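Local structure of Phosphoglucomutase/phosphomannomutase family protein (Burkholderia thailandensis, 3UW2) at residues A[249-252]-A[253-257]; A[230-233]-A[234-238]. The protein probably moves a phosphoryl group from one position to another within a sugar phosphate, as a metal-dependent member of the phosphohexose mutase family. All blocks are in the same frame, centred on the assembly; numbering follows the deposited sequence.

Contact 1 (A[249-252]-A[253-257])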
loop_
_atom_site.group_PDB
_atom_site.type_symbol
_atom_site.label_atom_id
_atom_site.label_comp_id
_atom_site.label_asym_id
_atom_site.label_seq_id
_atom_site.Cartn_x
_atom_site.Cartn_y
_atom_site.Cartn_z
ATOM N N ILE A 249 -4.756 14.284 15.459
ATOM C CA ILE A 249 -5.372 15.611 15.261
ATOM C C ILE A 249 -5.334 16.362 16.605
ATOM O O ILE A 249 -4.982 17.549 16.672
ATOM C CB ILE A 249 -6.820 15.499 14.735
ATOM C CG1 ILE A 249 -6.856 15.174 13.230
ATOM C CG2 ILE A 249 -7.691 16.748 15.082
ATOM C CD1 ILE A 249 -8.188 14.619 12.766
ATOM N N ALA A 250 -5.680 15.652 17.691
ATOM C CA ALA A 250 -5.698 16.251 19.022
ATOM C C ALA A 250 -4.286 16.638 19.441
ATOM O O ALA A 250 -4.096 17.667 20.074
ATOM C CB ALA A 250 -6.350 15.313 20.047
ATOM N N LYS A 251 -3.296 15.816 19.134
ATOM C CA LYS A 251 -1.931 16.099 19.479
ATOM C C LYS A 251 -1.352 17.306 18.748
ATOM O O LYS A 251 -0.572 18.068 19.343
ATOM C CB LYS A 251 -1.051 14.868 19.180
ATOM C CG LYS A 251 0.197 14.799 19.992
ATOM C CD LYS A 251 -0.073 14.885 21.513
ATOM C CE LYS A 251 -0.288 13.514 22.133
ATOM N NZ LYS A 251 -0.782 13.722 23.543
ATOM N N LEU A 252 -1.700 17.457 17.459
ATOM C CA LEU A 252 -1.361 18.626 16.711
ATOM C C LEU A 252 -2.031 19.917 17.311
ATOM O O LEU A 252 -1.438 21.022 17.200
ATOM C CB LEU A 252 -1.675 18.434 15.200
ATOM C CG LEU A 252 -0.713 17.483 14.402
ATOM C CD1 LEU A 252 -1.377 17.040 13.102
ATOM C CD2 LEU A 252 0.617 18.167 14.094
ATOM N N LYS A 253 -3.238 19.813 17.890
ATOM C CA LYS A 253 -3.845 21.002 18.567
ATOM C C LYS A 253 -3.106 21.323 19.854
ATOM O O LYS A 253 -3.001 22.466 20.230
ATOM C CB LYS A 253 -5.357 20.847 18.860
ATOM C CG LYS A 253 -6.263 20.918 17.624
ATOM C CD LYS A 253 -7.746 20.656 17.913
ATOM C CE LYS A 253 -8.487 20.137 16.653
ATOM N NZ LYS A 253 -7.920 20.559 15.312
ATOM N N ALA A 254 -2.583 20.302 20.536
ATOM C CA ALA A 254 -2.121 20.497 21.904
ATOM C C ALA A 254 -0.610 20.649 22.068
ATOM O O ALA A 254 -0.137 20.814 23.180
ATOM C CB ALA A 254 -2.663 19.407 22.798
ATOM N N THR A 255 0.141 20.585 20.973
ATOM C CA THR A 255 1.610 20.710 21.002
ATOM C C THR A 255 2.054 21.698 19.897
ATOM O O THR A 255 1.228 22.112 19.097
ATOM C CB THR A 255 2.301 19.340 20.764
ATOM O OG1 THR A 255 2.064 18.879 19.405
ATOM C CG2 THR A 255 1.802 18.278 21.785
ATOM N N ASP A 256 3.336 22.040 19.826
ATOM C CA ASP A 256 3.824 22.852 18.717
ATOM C C ASP A 256 4.358 22.044 17.498
ATOM O O ASP A 256 5.154 22.577 16.688
ATOM C CB ASP A 256 4.892 23.835 19.203
ATOM C CG ASP A 256 6.093 23.132 19.803
ATOM O OD1 ASP A 256 6.113 21.871 19.865
ATOM O OD2 ASP A 256 7.023 23.857 20.238
ATOM N N ALA A 257 3.972 20.771 17.393
ATOM C CA ALA A 257 4.353 19.999 16.241
ATOM C C ALA A 257 3.670 20.639 15.057
ATOM O O ALA A 257 2.621 21.307 15.225
ATOM C CB ALA A 257 3.944 18.537 16.390
HETATM O O HOH W 1 -5.193 19.441 14.410
#
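Lys253 N reaches back to Ile249 O in a regular i to i+4 helical bond (3.1 Å), whereas at the next residue the bonding weakens: Ala254 N is shared weakly between Ala250 O and Lys251 O. Thr255 OG1 donates to Lys251 O over 2.8 Å, arriving 35° out of the carbonyl plane, and its chi1 of 67°, which sets the hydroxyl between backbone N and carbonyl carbon, turns it back to the helix. Thr255 OG1 also accepts a weak bond from Ala257 N. Thr255 CG2 meets Lys251 CD at 3.9 Å, where the lysine chain bends twice, and the two side chains cross at a slant. On another side of the helix Ile249 and Lys253 run side by side, Ile249 CG2 against Lys253 CE at 3.8 Å, and a water ties Lys253 NZ to Ile249 O, giving that carbonyl a second donor. Leu252 CD2 packs on Ala257 CB (4.1 Å), both side chains also touching Val198 of strand 197-200. Lys275 NZ bonds both Leu252 O and Ala257 O. Near the C-terminal end of helix 246-254, then, a threonine hydroxyl bonds back to the carbonyl four residues earlier, at the helix-to-strand turn of an alpha/beta/alpha domain that leads into strand 259-263.

Contact 2 (A[230-233]-A[234-238]); sequences GNFP and NHHPD
The loop that joins strand 221-224 to helix 246-254 in the second alpha/beta/alpha domain folds back on itself here, so that Phe232 is covered by Pro237 and flanked by His236. Pro237 CD stands 3.7 Å from the centroid of the phenyl ring, only 4° off its normal, a CH-pi contact centred on the face; Pro237 CG lies 3.9 Å from Phe232 CE1. Over the opposite face, Gly230 O sits above the ring centre at 4.2 Å, so the phenyl group is held between a pyrrolidine and a carbonyl. Phe232 CG lies anti to the carbonyl carbon (chi1 -51°), which brings one ring face against Pro237. His236 forms an offset edge-to-face pair with it, the phenyl edge directed at the imidazole face and the planes inclined at 60°, while His236 CD2 closes to 3.6 Å from Phe232 CB. Pro237 is also the centre of an inverse gamma turn, in which Asp238 N bonds weakly to His236 O. That carbonyl has a stronger donor in His235 ND1 at 2.7 Å, placed well above the carbonyl plane yet nearly in the plane of its own ring; NE2 of this histidine bonds Asp200, which leaves the imidazole gripped at both nitrogens. The side chain of Pro237 lies about 6 Å from that of Asp264, a zinc ligand. A water in the plane of the His236 ring links NE2 to Phe232 O, and another water donates to both Pro233 O and Asn234 O.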
loop_
_atom_site.group_PDB
_atom_site.type_symbol
_atom_site.label_atom_id
_atom_site.label_comp_id
_atom_site.label_asym_id
_atom_site.label_seq_id
_atom_site.Cartn_x
_atom_site.Cartn_y
_atom_site.Cartn_z
ATOM N N GLY A 230 1.035 -6.079 19.877
ATOM C CA GLY A 230 0.176 -6.754 18.911
ATOM C C GLY A 230 -1.254 -6.972 19.395
ATOM O O GLY A 230 -2.060 -7.465 18.633
ATOM N N ASN A 231 -1.577 -6.607 20.641
ATOM C CA ASN A 231 -2.984 -6.549 21.095
ATOM C C ASN A 231 -3.693 -5.282 20.573
ATOM O O ASN A 231 -4.902 -5.119 20.768
ATOM C CB ASN A 231 -3.108 -6.510 22.639
ATOM C CG ASN A 231 -2.449 -7.704 23.341
ATOM O OD1 ASN A 231 -2.653 -8.865 22.966
ATOM N ND2 ASN A 231 -1.678 -7.409 24.412
ATOM N N PHE A 232 -2.946 -4.358 19.981
ATOM C CA PHE A 232 -3.535 -3.048 19.546
ATOM C C PHE A 232 -4.541 -2.469 20.538
ATOM O O PHE A 232 -5.736 -2.338 20.193
ATOM C CB PHE A 232 -4.197 -3.108 18.144
ATOM C CG PHE A 232 -3.342 -3.705 17.065
ATOM C CD1 PHE A 232 -1.992 -3.372 16.920
ATOM C CD2 PHE A 232 -3.935 -4.535 16.102
ATOM C CE1 PHE A 232 -1.232 -3.920 15.909
ATOM C CE2 PHE A 232 -3.173 -5.100 15.073
ATOM C CZ PHE A 232 -1.802 -4.822 14.995
ATOM N N PRO A 233 -4.072 -2.096 21.758
ATOM C CA PRO A 233 -4.991 -1.784 22.826
ATOM C C PRO A 233 -5.478 -0.316 22.727
ATOM O O PRO A 233 -6.333 0.097 23.496
ATOM C CB PRO A 233 -4.141 -1.999 24.085
ATOM C CG PRO A 233 -2.722 -1.616 23.622
ATOM C CD PRO A 233 -2.694 -2.278 22.246
ATOM N N ASN A 234 -4.934 0.456 21.782
ATOM C CA ASN A 234 -5.323 1.884 21.642
ATOM C C ASN A 234 -6.233 2.199 20.496
ATOM O O ASN A 234 -7.347 2.572 20.731
ATOM C CB ASN A 234 -4.106 2.805 21.613
ATOM C CG ASN A 234 -3.357 2.729 22.878
ATOM O OD1 ASN A 234 -3.866 3.177 23.910
ATOM N ND2 ASN A 234 -2.173 2.089 22.848
ATOM N N HIS A 235 -5.757 2.131 19.278
ATOM C CA HIS A 235 -6.660 2.172 18.069
ATOM C C HIS A 235 -5.921 1.277 17.123
ATOM O O HIS A 235 -4.700 1.152 17.230
ATOM C CB HIS A 235 -6.910 3.578 17.473
ATOM C CG HIS A 235 -5.643 4.290 16.924
ATOM N ND1 HIS A 235 -5.034 3.931 15.746
ATOM C CD2 HIS A 235 -4.829 5.298 17.487
ATOM C CE1 HIS A 235 -3.911 4.689 15.546
ATOM N NE2 HIS A 235 -3.765 5.506 16.617
ATOM N N HIS A 236 -6.636 0.584 16.249
ATOM C CA HIS A 236 -5.965 -0.192 15.183
ATOM C C HIS A 236 -5.105 0.691 14.288
ATOM O O HIS A 236 -5.451 1.848 14.027
ATOM C CB HIS A 236 -6.950 -1.046 14.383
ATOM C CG HIS A 236 -7.590 -2.144 15.212
ATOM N ND1 HIS A 236 -8.504 -2.994 14.715
ATOM C CD2 HIS A 236 -7.417 -2.495 16.568
ATOM C CE1 HIS A 236 -8.902 -3.849 15.681
ATOM N NE2 HIS A 236 -8.219 -3.555 16.806
ATOM N N PRO A 237 -3.976 0.158 13.820
ATOM C CA PRO A 237 -3.131 0.964 12.960
ATOM C C PRO A 237 -3.710 0.924 11.519
ATOM O O PRO A 237 -3.256 0.173 10.631
ATOM C CB PRO A 237 -1.729 0.308 13.136
ATOM C CG PRO A 237 -2.065 -1.115 13.379
ATOM C CD PRO A 237 -3.421 -1.201 14.021
ATOM N N ASP A 238 -4.730 1.762 11.324
ATOM C CA ASP A 238 -5.554 1.691 10.142
ATOM C C ASP A 238 -5.999 3.129 9.795
ATOM O O ASP A 238 -7.103 3.530 10.102
ATOM C CB ASP A 238 -6.705 0.682 10.406
ATOM C CG ASP A 238 -7.771 0.624 9.261
ATOM O OD1 ASP A 238 -7.442 0.870 8.100
ATOM O OD2 ASP A 238 -8.941 0.337 9.570
HETATM O O HOH W 2 -7.514 -4.417 19.491
HETATM O O HOH W 3 -8.685 2.158 23.549
#

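How the contacts relate
Both contacts belong to the second alpha/beta/alpha domain and follow one another along the chain: contact 2 lies in the loop after strand 221-224, and contact 1 at the far end of helix 246-254, to which that loop leads. Their centres are 21 Å apart and their nearest atoms about 9 Å, without touching. The loop of contact 2 lies near the metal site, with the side chain of Pro237 about 9 Å from the zinc ion, whereas contact 1 is farther from the centre of the chain and away from the annotated sites. After contact 1 the chain enters strand 259-263, which leads toward the zinc ligands Asp264, Asp266 and Asp268.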